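Local coordinates for protein ChloroPhenol Reduction gene K (Desulfitobacterium dehalogenans, PDB 2H6C) that probably regulates transcription of halorespiration genes by binding DNA through a helix-turn-helix domain in response to chlorinated phenols, at residues S52-M57 with T102-F107. Numbering follows the deposited sequence.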
ATOM      1  N   SER A  52      12.295  -3.965 -20.369  1.00 78.36           N
ATOM      2  CA  SER A  52      12.785  -5.342 -20.431  1.00 77.80           C
ATOM      3  C   SER A  52      12.609  -6.054 -19.094  1.00 77.31           C
ATOM      4  O   SER A  52      12.825  -5.497 -18.031  1.00 76.68           O
ATOM      5  CB  SER A  52      14.262  -5.396 -20.869  1.00 77.59           C
ATOM      6  OG  SER A  52      14.490  -4.775 -22.133  1.00 77.96           O
ATOM      7  N   MET A  53      12.175  -7.291 -19.151  1.00 76.86           N
ATOM      8  CA  MET A  53      12.262  -8.101 -17.996  1.00 77.47           C
ATOM      9  C   MET A  53      13.770  -8.277 -17.610  1.00 77.42           C
ATOM     10  O   MET A  53      14.662  -8.399 -18.469  1.00 77.62           O
ATOM     11  CB  MET A  53      11.548  -9.427 -18.273  1.00 77.98           C
ATOM     12  CG  MET A  53      10.071  -9.269 -18.571  1.00 79.97           C
ATOM     13  SD  MET A  53       9.213  -8.016 -17.518  1.00 86.85           S
ATOM     14  CE  MET A  53       9.598  -8.431 -15.774  1.00 83.83           C
ATOM     15  N   ILE A  54      14.084  -8.241 -16.325  1.00 76.78           N
ATOM     16  CA  ILE A  54      15.486  -8.354 -15.952  1.00 76.19           C
ATOM     17  C   ILE A  54      15.639  -9.574 -15.101  1.00 76.37           C
ATOM     18  O   ILE A  54      15.193  -9.611 -13.941  1.00 75.86           O
ATOM     19  CB  ILE A  54      16.003  -7.154 -15.183  1.00 75.83           C
ATOM     20  CG1 ILE A  54      15.826  -5.885 -16.011  1.00 75.53           C
ATOM     21  CG2 ILE A  54      17.456  -7.381 -14.849  1.00 74.82           C
ATOM     22  CD1 ILE A  54      15.749  -4.605 -15.203  1.00 75.69           C
ATOM     23  N   PHE A  55      16.261 -10.577 -15.698  1.00 76.49           N
ATOM     24  CA  PHE A  55      16.427 -11.829 -15.039  1.00 76.74           C
ATOM     25  C   PHE A  55      17.735 -11.772 -14.286  1.00 77.25           C
ATOM     26  O   PHE A  55      18.807 -11.473 -14.845  1.00 77.57           O
ATOM     27  CB  PHE A  55      16.432 -12.994 -16.011  1.00 76.76           C
ATOM     28  CG  PHE A  55      16.589 -14.312 -15.330  1.00 76.19           C
ATOM     29  CD1 PHE A  55      15.581 -14.784 -14.518  1.00 75.62           C
ATOM     30  CD2 PHE A  55      17.733 -15.044 -15.461  1.00 75.81           C
ATOM     31  CE1 PHE A  55      15.690 -15.951 -13.859  1.00 75.18           C
ATOM     32  CE2 PHE A  55      17.845 -16.236 -14.792  1.00 77.94           C
ATOM     33  CZ  PHE A  55      16.804 -16.683 -13.983  1.00 76.27           C
ATOM     34  N   LEU A  56      17.631 -12.084 -13.004  1.00 77.15           N
ATOM     35  CA  LEU A  56      18.723 -11.875 -12.100  1.00 76.89           C
ATOM     36  C   LEU A  56      19.461 -13.212 -11.924  1.00 76.83           C
ATOM     37  O   LEU A  56      19.145 -14.018 -11.050  1.00 76.52           O
ATOM     38  CB  LEU A  56      18.163 -11.291 -10.816  1.00 76.27           C
ATOM     39  CG  LEU A  56      19.010 -10.240 -10.149  1.00 76.04           C
ATOM     40  CD1 LEU A  56      18.150  -9.334  -9.387  1.00 76.19           C
ATOM     41  CD2 LEU A  56      20.016 -10.898  -9.223  1.00 78.58           C
ATOM     42  N   MET A  57      20.455 -13.438 -12.768  1.00 76.80           N
ATOM     43  CA  MET A  57      21.172 -14.713 -12.735  1.00 77.47           C
ATOM     44  C   MET A  57      21.989 -14.889 -11.463  1.00 78.16           C
ATOM     45  O   MET A  57      21.992 -15.978 -10.914  1.00 78.31           O
ATOM     46  CB  MET A  57      22.127 -14.893 -13.917  1.00 77.47           C
ATOM     47  CG  MET A  57      21.766 -14.135 -15.156  1.00 77.68           C
ATOM     48  SD  MET A  57      22.518 -14.883 -16.570  1.00 76.01           S
ATOM     49  CE  MET A  57      23.418 -13.559 -17.267  1.00 77.66           C
ATOM     50  N   THR A 102      26.600  -8.543  -9.480  1.00 77.16           N
ATOM     51  CA  THR A 102      25.352  -9.115  -9.902  1.00 76.96           C
ATOM     52  C   THR A 102      25.383  -9.202 -11.386  1.00 77.48           C
ATOM     53  O   THR A 102      25.772  -8.234 -12.029  1.00 77.88           O
ATOM     54  CB  THR A 102      24.208  -8.199  -9.559  1.00 76.73           C
ATOM     55  OG1 THR A 102      24.275  -7.896  -8.178  1.00 75.94           O
ATOM     56  CG2 THR A 102      22.868  -8.868  -9.831  1.00 76.86           C
ATOM     57  N   ARG A 103      24.951 -10.342 -11.925  1.00 77.53           N
ATOM     58  CA  ARG A 103      24.909 -10.567 -13.377  1.00 77.46           C
ATOM     59  C   ARG A 103      23.460 -10.688 -13.832  1.00 77.10           C
ATOM     60  O   ARG A 103      22.733 -11.541 -13.311  1.00 77.82           O
ATOM     61  CB  ARG A 103      25.651 -11.863 -13.703  1.00 77.55           C
ATOM     62  CG  ARG A 103      25.952 -12.107 -15.208  1.00 77.85           C
ATOM     63  CD  ARG A 103      26.836 -13.413 -15.475  1.00 76.99           C
ATOM     64  NE  ARG A 103      28.227 -13.336 -14.998  1.00 74.83           N
ATOM     65  CZ  ARG A 103      29.007 -14.395 -14.793  1.00 76.47           C
ATOM     66  NH1 ARG A 103      28.546 -15.623 -15.009  1.00 77.64           N
ATOM     67  NH2 ARG A 103      30.256 -14.244 -14.351  1.00 76.92           N
ATOM     68  N   THR A 104      23.005  -9.861 -14.763  1.00 75.71           N
ATOM     69  CA  THR A 104      21.613  -9.994 -15.142  1.00 75.26           C
ATOM     70  C   THR A 104      21.537 -10.369 -16.566  1.00 75.28           C
ATOM     71  O   THR A 104      22.487 -10.110 -17.292  1.00 75.30           O
ATOM     72  CB  THR A 104      20.835  -8.716 -15.005  1.00 75.07           C
ATOM     73  OG1 THR A 104      21.379  -7.721 -15.876  1.00 73.23           O
ATOM     74  CG2 THR A 104      20.872  -8.267 -13.617  1.00 75.46           C
ATOM     75  N   CYS A 105      20.404 -10.968 -16.953  1.00 74.85           N
ATOM     76  CA  CYS A 105      20.059 -11.142 -18.351  1.00 74.93           C
ATOM     77  C   CYS A 105      18.793 -10.409 -18.671  1.00 74.52           C
ATOM     78  O   CYS A 105      17.792 -10.653 -18.053  1.00 74.21           O
ATOM     79  CB  CYS A 105      19.832 -12.595 -18.693  1.00 75.24           C
ATOM     80  SG  CYS A 105      19.416 -12.796 -20.430  1.00 74.60           S
ATOM     81  N   TRP A 106      18.845  -9.560 -19.680  1.00 74.31           N
ATOM     82  CA  TRP A 106      17.756  -8.669 -19.993  1.00 74.14           C
ATOM     83  C   TRP A 106      16.991  -9.314 -21.093  1.00 73.83           C
ATOM     84  O   TRP A 106      17.586  -9.780 -22.056  1.00 73.97           O
ATOM     85  CB  TRP A 106      18.280  -7.288 -20.428  1.00 74.16           C
ATOM     86  CG  TRP A 106      18.809  -6.529 -19.275  1.00 74.27           C
ATOM     87  CD1 TRP A 106      19.752  -6.968 -18.370  1.00 75.28           C
ATOM     88  CD2 TRP A 106      18.409  -5.229 -18.829  1.00 73.38           C
ATOM     89  NE1 TRP A 106      19.967  -6.001 -17.406  1.00 75.47           N
ATOM     90  CE2 TRP A 106      19.160  -4.926 -17.672  1.00 74.60           C
ATOM     91  CE3 TRP A 106      17.494  -4.292 -19.287  1.00 74.20           C
ATOM     92  CZ2 TRP A 106      19.019  -3.722 -16.981  1.00 74.83           C
ATOM     93  CZ3 TRP A 106      17.351  -3.089 -18.582  1.00 74.06           C
ATOM     94  CH2 TRP A 106      18.099  -2.823 -17.452  1.00 74.03           C
ATOM     95  N   PHE A 107      15.671  -9.316 -20.949  1.00 73.41           N
ATOM     96  CA  PHE A 107      14.781  -9.980 -21.893  1.00 73.24           C
ATOM     97  C   PHE A 107      13.808  -8.995 -22.500  1.00 73.01           C
ATOM     98  O   PHE A 107      13.002  -8.424 -21.813  1.00 72.54           O
ATOM     99  CB  PHE A 107      13.986 -11.091 -21.191  1.00 72.87           C
ATOM    100  CG  PHE A 107      14.767 -12.352 -20.960  1.00 71.89           C
ATOM    101  CD1 PHE A 107      14.992 -12.817 -19.687  1.00 71.40           C
ATOM    102  CD2 PHE A 107      15.272 -13.080 -22.017  1.00 71.41           C
ATOM    103  CE1 PHE A 107      15.717 -13.980 -19.473  1.00 71.44           C
ATOM    104  CE2 PHE A 107      16.000 -14.270 -21.797  1.00 71.58           C
ATOM    105  CZ  PHE A 107      16.221 -14.704 -20.534  1.00 71.03           C
TER
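M53 pairs with F107 and F55 with C105 as antiparallel hydrogen-bonded pairs, and the N-to-C directions of strands 53-57 and 102-107 make an angle of 149°. They are the two inner strands of a four-stranded antiparallel sheet, with 33-37 and 82-84 outermost, in the cupin-type beta roll of a CRP-like effector domain. C105 N donates a hydrogen bond to F55 O at 2.7 Å. F107 N donates to M53 O at 2.8 Å.

I54, T104 and W106 share one face of the sheet. I54 lies beside the W106 indole, with CG1 3.7 Å from the centroid of the six-membered ring, a CH-pi contact over the face. I54 CD1 continues across that face to W106 CH2. I54 CG2 stands anti to the backbone N and meets T104 CB at 3.6 Å. An alanine in place of W106 would probably leave a gap beside I54 and deprive it of its aromatic cover. R35 adds a cation-pi contact to W106.

On the other face, CB of F55 sits at the edge of the F107 ring, 3.7 Å from CE1. Helix 109-118 packs on F107 through L112 and I115. M57 CE rests 3.6 Å from R103 CG, and R103 NE forms a salt bridge with E36. At the W106 ring edge, NE1 makes a weak hydrogen bond to OG1 of T104, 2.7 Å away and in the ring plane.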